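Long-range contacts in acyl-CoA dehydrogenase (Slackia heliotrinireducens, PDB 4RM7), which is a member of the acyl-CoA dehydrogenase family, built from two helical domains with a β domain between them: residues A[72-77]-A[301-306]; A[296-301]-A[323-328]. One frame throughout, in Å; residues are numbered along the deposited sequence.

Interaction 1: A[72-77]-A[301-306]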
loop_
_atom_site.group_PDB
_atom_site.type_symbol
_atom_site.label_atom_id
_atom_site.label_comp_id
_atom_site.label_asym_id
_atom_site.label_seq_id
_atom_site.Cartn_x
_atom_site.Cartn_y
_atom_site.Cartn_z
ATOM N N ALA A 72 23.329 12.254 19.855
ATOM C CA ALA A 72 24.615 11.554 19.819
ATOM C C ALA A 72 24.438 10.047 19.978
ATOM O O ALA A 72 25.028 9.258 19.231
ATOM C CB ALA A 72 25.549 12.088 20.894
ATOM N N GLN A 73 23.633 9.659 20.960
ATOM C CA GLN A 73 23.317 8.260 21.186
ATOM C C GLN A 73 22.717 7.606 19.940
ATOM O O GLN A 73 23.043 6.468 19.602
ATOM C CB GLN A 73 22.359 8.129 22.362
ATOM C CG GLN A 73 23.023 8.279 23.715
ATOM C CD GLN A 73 22.000 8.283 24.844
ATOM O OE1 GLN A 73 20.868 8.766 24.671
ATOM N NE2 GLN A 73 22.382 7.736 26.001
ATOM N N VAL A 74 21.844 8.344 19.265
ATOM C CA VAL A 74 21.214 7.896 18.043
ATOM C C VAL A 74 22.221 7.671 16.916
ATOM O O VAL A 74 22.160 6.665 16.197
ATOM C CB VAL A 74 20.151 8.907 17.611
ATOM C CG1 VAL A 74 19.836 8.792 16.126
ATOM C CG2 VAL A 74 18.919 8.710 18.446
ATOM N N LEU A 75 23.162 8.591 16.770
ATOM C CA LEU A 75 24.204 8.412 15.767
ATOM C C LEU A 75 25.036 7.167 16.087
ATOM O O LEU A 75 25.402 6.417 15.178
ATOM C CB LEU A 75 25.098 9.651 15.675
ATOM C CG LEU A 75 24.434 10.951 15.211
ATOM C CD1 LEU A 75 25.434 12.110 15.290
ATOM C CD2 LEU A 75 23.852 10.817 13.792
ATOM N N VAL A 76 25.306 6.930 17.375
ATOM C CA VAL A 76 26.106 5.769 17.773
ATOM C C VAL A 76 25.342 4.499 17.415
ATOM O O VAL A 76 25.861 3.636 16.702
ATOM C CB VAL A 76 26.466 5.789 19.280
ATOM C CG1 VAL A 76 26.959 4.445 19.740
ATOM C CG2 VAL A 76 27.532 6.824 19.567
ATOM N N ILE A 77 24.088 4.412 17.845
ATOM C CA ILE A 77 23.278 3.219 17.582
ATOM C C ILE A 77 22.986 2.986 16.106
ATOM O O ILE A 77 23.080 1.855 15.632
ATOM C CB ILE A 77 21.970 3.284 18.347
ATOM C CG1 ILE A 77 22.272 3.264 19.841
ATOM C CG2 ILE A 77 21.045 2.111 17.956
ATOM C CD1 ILE A 77 21.202 3.888 20.662
ATOM N N LEU A 301 12.677 11.453 10.898
ATOM C CA LEU A 301 11.814 11.314 12.058
ATOM C C LEU A 301 12.650 10.995 13.285
ATOM O O LEU A 301 12.449 11.584 14.345
ATOM C CB LEU A 301 10.759 10.236 11.849
ATOM C CG LEU A 301 9.667 10.556 10.825
ATOM C CD1 LEU A 301 8.773 9.334 10.603
ATOM C CD2 LEU A 301 8.819 11.737 11.257
ATOM N N VAL A 302 13.616 10.097 13.134
ATOM C CA VAL A 302 14.450 9.704 14.264
ATOM C C VAL A 302 15.324 10.879 14.728
ATOM O O VAL A 302 15.276 11.275 15.898
ATOM C CB VAL A 302 15.300 8.489 13.909
ATOM C CG1 VAL A 302 16.232 8.137 15.052
ATOM C CG2 VAL A 302 14.392 7.316 13.617
ATOM N N TYR A 303 16.063 11.481 13.801
ATOM C CA TYR A 303 16.896 12.637 14.132
ATOM C C TYR A 303 16.098 13.802 14.689
ATOM O O TYR A 303 16.580 14.536 15.564
ATOM C CB TYR A 303 17.672 13.136 12.917
ATOM C CG TYR A 303 18.794 12.230 12.462
ATOM C CD1 TYR A 303 19.694 12.657 11.479
ATOM C CD2 TYR A 303 18.965 10.954 13.002
ATOM C CE1 TYR A 303 20.733 11.843 11.046
ATOM C CE2 TYR A 303 20.004 10.120 12.550
ATOM C CZ TYR A 303 20.871 10.580 11.566
ATOM O OH TYR A 303 21.904 9.807 11.132
ATOM N N GLY A 304 14.893 14.003 14.169
ATOM C CA GLY A 304 14.081 15.132 14.618
ATOM C C GLY A 304 13.645 14.916 16.066
ATOM O O GLY A 304 13.790 15.802 16.907
ATOM N N ALA A 305 13.133 13.721 16.367
ATOM C CA ALA A 305 12.683 13.419 17.723
ATOM C C ALA A 305 13.854 13.544 18.683
ATOM O O ALA A 305 13.710 14.086 19.773
ATOM C CB ALA A 305 12.058 12.013 17.811
ATOM N N ALA A 306 15.022 13.066 18.264
ATOM C CA ALA A 306 16.193 13.116 19.125
ATOM C C ALA A 306 16.662 14.548 19.371
ATOM O O ALA A 306 17.022 14.908 20.494
ATOM C CB ALA A 306 17.312 12.294 18.541
#

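Interaction 2: A[296-301]-A[323-328]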
loop_
_atom_site.group_PDB
_atom_site.type_symbol
_atom_site.label_atom_id
_atom_site.label_comp_id
_atom_site.label_asym_id
_atom_site.label_seq_id
_atom_site.Cartn_x
_atom_site.Cartn_y
_atom_site.Cartn_z
ATOM N N THR A 296 15.143 8.160 3.947
ATOM C CA THR A 296 15.157 9.607 4.173
ATOM C C THR A 296 14.133 9.984 5.243
ATOM O O THR A 296 14.444 10.711 6.178
ATOM C CB THR A 296 14.864 10.395 2.877
ATOM O OG1 THR A 296 15.712 9.916 1.826
ATOM C CG2 THR A 296 15.134 11.891 3.077
ATOM N N ASN A 297 12.919 9.472 5.102
ATOM C CA ASN A 297 11.848 9.754 6.048
ATOM C C ASN A 297 12.163 9.223 7.463
ATOM O O ASN A 297 12.047 9.946 8.443
ATOM C CB ASN A 297 10.515 9.175 5.523
ATOM C CG ASN A 297 9.936 9.979 4.352
ATOM O OD1 ASN A 297 10.309 11.132 4.128
ATOM N ND2 ASN A 297 8.998 9.379 3.622
HETATM N N MSE A 298 12.572 7.963 7.556
HETATM C CA MSE A 298 12.989 7.374 8.820
HETATM C C MSE A 298 14.003 8.228 9.558
HETATM O O MSE A 298 13.852 8.480 10.755
HETATM C CB MSE A 298 13.598 5.999 8.598
HETATM C CG MSE A 298 12.622 4.937 8.144
HETATM SE SE MSE A 298 13.587 3.245 7.978
HETATM C CE MSE A 298 13.224 2.900 6.105
ATOM N N ARG A 299 15.030 8.666 8.831
ATOM C CA ARG A 299 16.154 9.388 9.420
ATOM C C ARG A 299 15.685 10.744 9.912
ATOM O O ARG A 299 16.015 11.167 11.014
ATOM C CB ARG A 299 17.296 9.529 8.407
ATOM C CG ARG A 299 18.581 10.093 8.986
ATOM C CD ARG A 299 19.784 9.894 8.049
ATOM N NE ARG A 299 20.239 8.509 8.056
ATOM C CZ ARG A 299 20.250 7.692 7.003
ATOM N NH1 ARG A 299 19.815 8.111 5.813
ATOM N NH2 ARG A 299 20.680 6.434 7.155
ATOM N N ASN A 300 14.894 11.412 9.086
ATOM C CA ASN A 300 14.280 12.657 9.463
ATOM C C ASN A 300 13.420 12.545 10.742
ATOM O O ASN A 300 13.441 13.437 11.574
ATOM C CB ASN A 300 13.430 13.169 8.310
ATOM C CG ASN A 300 14.252 13.873 7.248
ATOM O OD1 ASN A 300 15.354 14.362 7.524
ATOM N ND2 ASN A 300 13.706 13.958 6.034
ATOM N N LEU A 301 12.677 11.453 10.898
ATOM C CA LEU A 301 11.814 11.314 12.058
ATOM C C LEU A 301 12.650 10.995 13.285
ATOM O O LEU A 301 12.449 11.584 14.345
ATOM C CB LEU A 301 10.759 10.236 11.849
ATOM C CG LEU A 301 9.667 10.556 10.825
ATOM C CD1 LEU A 301 8.773 9.334 10.603
ATOM C CD2 LEU A 301 8.819 11.737 11.257
ATOM N N LYS A 323 7.703 6.189 15.946
ATOM C CA LYS A 323 7.587 4.758 16.223
ATOM C C LYS A 323 6.546 4.095 15.331
ATOM O O LYS A 323 6.635 2.911 15.039
ATOM C CB LYS A 323 7.245 4.516 17.701
ATOM C CG LYS A 323 7.299 3.053 18.116
ATOM C CD LYS A 323 8.627 2.429 17.692
ATOM C CE LYS A 323 8.858 1.065 18.334
ATOM N NZ LYS A 323 7.784 0.091 18.018
ATOM N N TYR A 324 5.548 4.857 14.905
ATOM C CA TYR A 324 4.497 4.304 14.056
ATOM C C TYR A 324 5.052 3.990 12.677
ATOM O O TYR A 324 4.695 2.996 12.054
ATOM C CB TYR A 324 3.315 5.286 13.940
ATOM C CG TYR A 324 2.153 4.786 13.100
ATOM C CD1 TYR A 324 1.216 3.914 13.627
ATOM C CD2 TYR A 324 1.987 5.201 11.784
ATOM C CE1 TYR A 324 0.146 3.458 12.868
ATOM C CE2 TYR A 324 0.907 4.751 11.003
ATOM C CZ TYR A 324 -0.003 3.882 11.553
ATOM O OH TYR A 324 -1.059 3.420 10.789
ATOM N N TYR A 325 5.948 4.842 12.207
ATOM C CA TYR A 325 6.348 4.778 10.830
ATOM C C TYR A 325 7.568 3.882 10.594
ATOM O O TYR A 325 7.600 3.115 9.639
ATOM C CB TYR A 325 6.635 6.198 10.305
ATOM C CG TYR A 325 7.165 6.199 8.882
ATOM C CD1 TYR A 325 6.297 6.099 7.785
ATOM C CD2 TYR A 325 8.523 6.277 8.634
ATOM C CE1 TYR A 325 6.782 6.088 6.472
ATOM C CE2 TYR A 325 9.023 6.283 7.317
ATOM C CZ TYR A 325 8.147 6.182 6.245
ATOM O OH TYR A 325 8.645 6.196 4.957
ATOM N N VAL A 326 8.559 3.981 11.465
ATOM C CA VAL A 326 9.901 3.534 11.115
ATOM C C VAL A 326 10.105 2.017 11.073
ATOM O O VAL A 326 10.661 1.530 10.099
ATOM C CB VAL A 326 10.966 4.171 12.060
ATOM C CG1 VAL A 326 12.367 3.558 11.815
ATOM C CG2 VAL A 326 11.012 5.675 11.805
ATOM N N PRO A 327 9.672 1.271 12.108
ATOM C CA PRO A 327 9.927 -0.172 12.013
ATOM C C PRO A 327 9.235 -0.809 10.811
ATOM O O PRO A 327 9.835 -1.652 10.138
ATOM C CB PRO A 327 9.361 -0.718 13.329
ATOM C CG PRO A 327 9.442 0.437 14.280
ATOM C CD PRO A 327 9.105 1.636 13.425
ATOM N N LYS A 328 8.009 -0.398 10.507
ATOM C CA LYS A 328 7.336 -0.988 9.357
ATOM C C LYS A 328 8.067 -0.577 8.072
ATOM O O LYS A 328 8.298 -1.406 7.184
ATOM C CB LYS A 328 5.877 -0.570 9.309
ATOM C CG LYS A 328 5.085 -1.266 8.234
ATOM C CD LYS A 328 3.779 -0.574 8.044
ATOM C CE LYS A 328 2.768 -1.490 7.394
ATOM N NZ LYS A 328 1.477 -0.772 7.150
#

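Interaction 1: A[72-77]-A[301-306]
Val-74 carries most of the apolar contact between 72-77 and 301-306, each of its methyl groups meeting a different part of the facing helix. With CG1 anti to the backbone N (chi1 158°), Val-74 turns that methyl both to the branch of Val-302, CG1 to CG1 at 3.8 Å, and to the ring of Tyr-303, whose CE2 also lies 3.8 Å from Val-74 CG1. The other methyl, Val-74 CG2, rests on the CB of Ala-306 at 3.9 Å, one helical turn beyond Val-302. A second apolar contact is made at the far end of the tyrosine: Leu-75 CD2 approaches Tyr-303 CZ at 3.7 Å, the two side chains running at about a right angle. The ring thus spans two successive residues of 72-77, with Val-74 CG1 and Leu-75 CD2 placed obliquely to the ring.

No hydrogen bond joins the segments. Other parts of the chain complete the packing: Phe-71 sets its ring edge-to-face with Tyr-303, and helix 234-270 places Val-247 on Val-74 and Cys-250 on Val-302.

The short axes run roughly antiparallel, at 150°, and approach to 10.0 Å. The arrangement is a buried helix-helix interface in which the N-terminal helical domain meets the C-terminal helical bundle of the acyl-CoA dehydrogenase fold.

Interaction 2: A[296-301]-A[323-328]
Tyr-325 has CG anti to its backbone N (chi1 176°), and this starts its ring off toward helix segment 296-301; Leu-301, with CG beside its own backbone N and anti to the carbonyl carbon, meets it from the other helix. Leu-301 CD1 lies 3.6 Å from Tyr-325 CD2, and the side chains run at about a right angle. Farther along the ring, Tyr-325 CE2 is 3.7 Å from Asn-297 CB and 3.9 Å from CG of Met-298, which is modelled as selenomethionine. One tyrosine therefore touches three residues spread over a turn of the facing helix, with Leu-301 CD1, Asn-297 CB and Met-298 CG all oblique to the ring.

Val-326 also packs on Met-298: its CG1 is 3.9 Å from Met-298 CG and 4.0 Å from the selenium atom SE.

The polar element is modest. Asn-297 ND2 gives a weak hydrogen bond to Tyr-325 OH, long at 3.5 Å but fairly straight at 160°, with the amide and ring planes well inclined to each other.

Helices 282-311 and 316-341 are consecutive, so this is the packing of a helical hairpin, its short segments crossing at -139°. Helix 234-270 adds Leu-254 against Met-298, and at the subunit boundary Asn-297 meets Asn-297 of the second subunit while Leu-301 packs on Thr-296 of that same neighbour.

In the fold
Helix 282-311 joins the two contacts: 301-306 meets helix 70-84 in interaction 1, and 296-301 meets helix 316-341 in interaction 2, with Leu-301 common to both ranges. Their centres lie about 11 Å apart, and Val-302 CG2 touches Val-326 CG2 at 4.2 Å, so the two contacts touch each other directly. Along the chain the segments alternate. The segments of interaction 1 are 224 residues apart in the chain, with the β domain lying in between, whereas interaction 2 closes a local hairpin. The pair illustrates how one long helix can make three kinds of contact in this fold: it packs within the C-terminal bundle, meets the N-terminal domain, and touches a second subunit of the four-chain assembly.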